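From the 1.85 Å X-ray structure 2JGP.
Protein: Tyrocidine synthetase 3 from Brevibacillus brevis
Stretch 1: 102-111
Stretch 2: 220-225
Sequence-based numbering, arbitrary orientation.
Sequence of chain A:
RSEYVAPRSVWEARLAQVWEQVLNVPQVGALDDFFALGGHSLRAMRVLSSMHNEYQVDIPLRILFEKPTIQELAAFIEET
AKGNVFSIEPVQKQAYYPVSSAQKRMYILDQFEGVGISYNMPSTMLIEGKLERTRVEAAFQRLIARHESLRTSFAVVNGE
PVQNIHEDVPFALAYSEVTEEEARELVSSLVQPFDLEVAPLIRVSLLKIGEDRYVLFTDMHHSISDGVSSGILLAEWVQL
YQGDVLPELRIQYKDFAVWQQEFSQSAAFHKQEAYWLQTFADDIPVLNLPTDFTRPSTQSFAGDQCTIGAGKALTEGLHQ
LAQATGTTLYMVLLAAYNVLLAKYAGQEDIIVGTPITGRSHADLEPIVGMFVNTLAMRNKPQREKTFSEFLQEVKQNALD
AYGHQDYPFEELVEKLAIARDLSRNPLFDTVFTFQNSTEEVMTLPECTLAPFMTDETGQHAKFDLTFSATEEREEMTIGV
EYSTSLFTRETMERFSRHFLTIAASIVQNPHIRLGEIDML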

# COMPACT_ATOMS: atom_id res chain seq x y z
N ALA A 102 3.79 -12.79 1.20
CA ALA A 102 4.38 -11.82 2.13
C ALA A 102 4.70 -12.43 3.50
O ALA A 102 5.77 -12.20 4.05
CB ALA A 102 3.47 -10.61 2.28
N GLN A 103 3.77 -13.21 4.03
CA GLN A 103 4.01 -13.95 5.28
C GLN A 103 5.20 -14.92 5.17
O GLN A 103 5.97 -15.08 6.12
CB GLN A 103 2.78 -14.76 5.66
CG GLN A 103 1.65 -13.97 6.28
CD GLN A 103 0.49 -14.87 6.66
OE1 GLN A 103 0.13 -15.79 5.92
NE2 GLN A 103 -0.10 -14.61 7.82
N LYS A 104 5.32 -15.58 4.02
CA LYS A 104 6.40 -16.55 3.83
C LYS A 104 7.76 -15.88 3.96
O LYS A 104 8.65 -16.41 4.62
CB LYS A 104 6.28 -17.24 2.47
CG LYS A 104 7.32 -18.34 2.24
CD LYS A 104 7.01 -19.16 1.01
CE LYS A 104 7.99 -20.29 0.83
NZ LYS A 104 7.60 -21.17 -0.30
N ARG A 105 7.91 -14.72 3.33
CA ARG A 105 9.17 -13.97 3.38
C ARG A 105 9.49 -13.52 4.81
O ARG A 105 10.63 -13.65 5.26
CB ARG A 105 9.10 -12.76 2.44
CG ARG A 105 10.31 -11.83 2.56
CD ARG A 105 10.55 -11.02 1.30
NE ARG A 105 11.94 -10.55 1.26
CZ ARG A 105 12.40 -9.45 1.88
NH1 ARG A 105 11.58 -8.68 2.59
NH2 ARG A 105 13.68 -9.13 1.77
N MET A 106 8.50 -12.98 5.51
CA MET A 106 8.68 -12.54 6.89
C MET A 106 9.05 -13.70 7.80
O MET A 106 9.95 -13.57 8.63
CB MET A 106 7.41 -11.85 7.42
CG MET A 106 7.14 -10.50 6.79
SD MET A 106 5.65 -9.77 7.50
CE MET A 106 5.49 -8.30 6.49
N TYR A 107 8.38 -14.84 7.64
CA TYR A 107 8.69 -16.02 8.44
C TYR A 107 10.14 -16.46 8.27
O TYR A 107 10.86 -16.65 9.26
CB TYR A 107 7.77 -17.20 8.09
CG TYR A 107 7.97 -18.38 9.01
CD1 TYR A 107 7.30 -18.47 10.22
CD2 TYR A 107 8.89 -19.38 8.69
CE1 TYR A 107 7.50 -19.54 11.08
CE2 TYR A 107 9.10 -20.45 9.54
CZ TYR A 107 8.41 -20.53 10.73
OH TYR A 107 8.64 -21.60 11.57
N ILE A 108 10.56 -16.61 7.02
CA ILE A 108 11.91 -17.06 6.68
C ILE A 108 12.97 -16.09 7.21
O ILE A 108 13.97 -16.51 7.78
CB ILE A 108 12.08 -17.22 5.16
CG1 ILE A 108 11.23 -18.39 4.64
CG2 ILE A 108 13.54 -17.47 4.80
CD1 ILE A 108 11.16 -18.46 3.14
N LEU A 109 12.73 -14.79 7.02
CA LEU A 109 13.67 -13.78 7.50
C LEU A 109 13.72 -13.75 9.03
O LEU A 109 14.81 -13.69 9.61
CB LEU A 109 13.33 -12.40 6.93
CG LEU A 109 13.58 -12.27 5.43
CD1 LEU A 109 13.04 -10.96 4.89
CD2 LEU A 109 15.06 -12.39 5.11
N ASP A 110 12.56 -13.82 9.67
CA ASP A 110 12.46 -13.87 11.14
C ASP A 110 13.21 -15.07 11.75
O ASP A 110 13.85 -14.94 12.79
CB ASP A 110 10.98 -13.91 11.55
CG ASP A 110 10.77 -13.73 13.04
OD1 ASP A 110 10.99 -14.69 13.81
OD2 ASP A 110 10.32 -12.63 13.44
N GLN A 111 13.12 -16.22 11.09
CA GLN A 111 13.55 -17.50 11.67
C GLN A 111 14.98 -17.88 11.31
O GLN A 111 15.69 -18.49 12.13
CB GLN A 111 12.59 -18.61 11.23
CG GLN A 111 11.21 -18.49 11.87
CD GLN A 111 11.13 -19.12 13.25
OE1 GLN A 111 11.74 -20.16 13.51
NE2 GLN A 111 10.36 -18.50 14.14
N MET A 220 2.49 -5.73 17.77
CA MET A 220 2.06 -6.94 17.08
C MET A 220 3.05 -7.22 15.98
O MET A 220 3.84 -6.34 15.61
CB MET A 220 0.64 -6.79 16.52
CG MET A 220 0.47 -5.77 15.40
SD MET A 220 -1.26 -5.31 15.09
CE MET A 220 -1.51 -4.07 16.37
N HIS A 221 3.03 -8.45 15.48
CA HIS A 221 4.00 -8.87 14.49
C HIS A 221 3.45 -8.59 13.08
O HIS A 221 2.28 -8.82 12.82
CB HIS A 221 4.34 -10.34 14.65
CG HIS A 221 5.56 -10.75 13.90
ND1 HIS A 221 5.53 -11.16 12.59
CD2 HIS A 221 6.87 -10.76 14.27
CE1 HIS A 221 6.75 -11.43 12.18
NE2 HIS A 221 7.59 -11.20 13.18
N HIS A 222 4.32 -8.10 12.20
CA HIS A 222 3.88 -7.65 10.87
C HIS A 222 3.35 -8.79 9.98
O HIS A 222 2.71 -8.52 8.96
CB HIS A 222 5.01 -6.90 10.14
CG HIS A 222 4.52 -5.79 9.27
ND1 HIS A 222 3.45 -5.93 8.41
CD2 HIS A 222 4.95 -4.51 9.12
CE1 HIS A 222 3.24 -4.80 7.77
NE2 HIS A 222 4.13 -3.91 8.19
N SER A 223 3.61 -10.04 10.36
CA SER A 223 3.10 -11.21 9.62
C SER A 223 1.58 -11.37 9.71
O SER A 223 0.98 -12.08 8.90
CB SER A 223 3.77 -12.49 10.12
OG SER A 223 3.48 -12.71 11.50
N ILE A 224 0.95 -10.73 10.69
CA ILE A 224 -0.51 -10.82 10.88
C ILE A 224 -1.22 -9.46 10.86
O ILE A 224 -2.38 -9.34 11.24
CB ILE A 224 -0.85 -11.64 12.16
CG1 ILE A 224 -0.17 -11.11 13.42
CG2 ILE A 224 -0.44 -13.09 11.97
CD1 ILE A 224 -0.71 -9.79 13.91
N SER A 225 -0.53 -8.44 10.37
CA SER A 225 -1.09 -7.09 10.35
C SER A 225 -0.42 -6.21 9.30
O SER A 225 0.49 -6.66 8.59
CB SER A 225 -0.95 -6.47 11.74
OG SER A 225 -1.72 -5.29 11.86

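Residues 102-111 form part of a longer helix, and one side of it packs against the irregular segment 220-225, burying 288 Å² in total. Met106 contributes the most surface, 81 Å². Its CA-to-CB bond points toward the segment, and its side chain, with chi1 m and both chi2 and chi3 t, extends to the backbone between His222 and Ser223. There Met106 SD lies 3.5 Å from His222 O and 3.5 Å from Ser223 N, so the thioether sits against the peptide link itself. The terminal methyl continues toward the imidazole of His222, with Met106 CE 3.7 Å from His222 ND1; the approach to the ring is oblique, and the sulfur stands 5.1 Å from the ring centroid.

Ser223, with 55 Å² covered, is held largely through its main chain. Its carbonyl accepts a hydrogen bond from the amide of Gln103 (NE2 to Ser223 O, 3.0 Å, angle 160°). The CA-to-CB bond of Gln103 runs sideways, but the end of its side chain comes nearer and reaches the carbonyl. These two residues also have the nearest CA atoms across the stretches, Gln103 CA and Ser223 CA lying 5.2 Å apart.

One turn of helix beyond Met106, Asp110 meets His221, and each directs its CA-to-CB bond toward the opposing stretch. His221 NE2 donates to Asp110 OD2 at 3.1 Å, and the carboxylate oxygen lies at the ring edge, near its plane, as suits an in-plane N-H donor. The other ring nitrogen faces its own segment: His221 ND1 accepts a hydrogen bond from Ser223 N at 3.1 Å and forms another with Ser223 OG at 2.8 Å. The imidazole thus links the helix to Ser223, while Gln103 and Met106 engage the same serine directly.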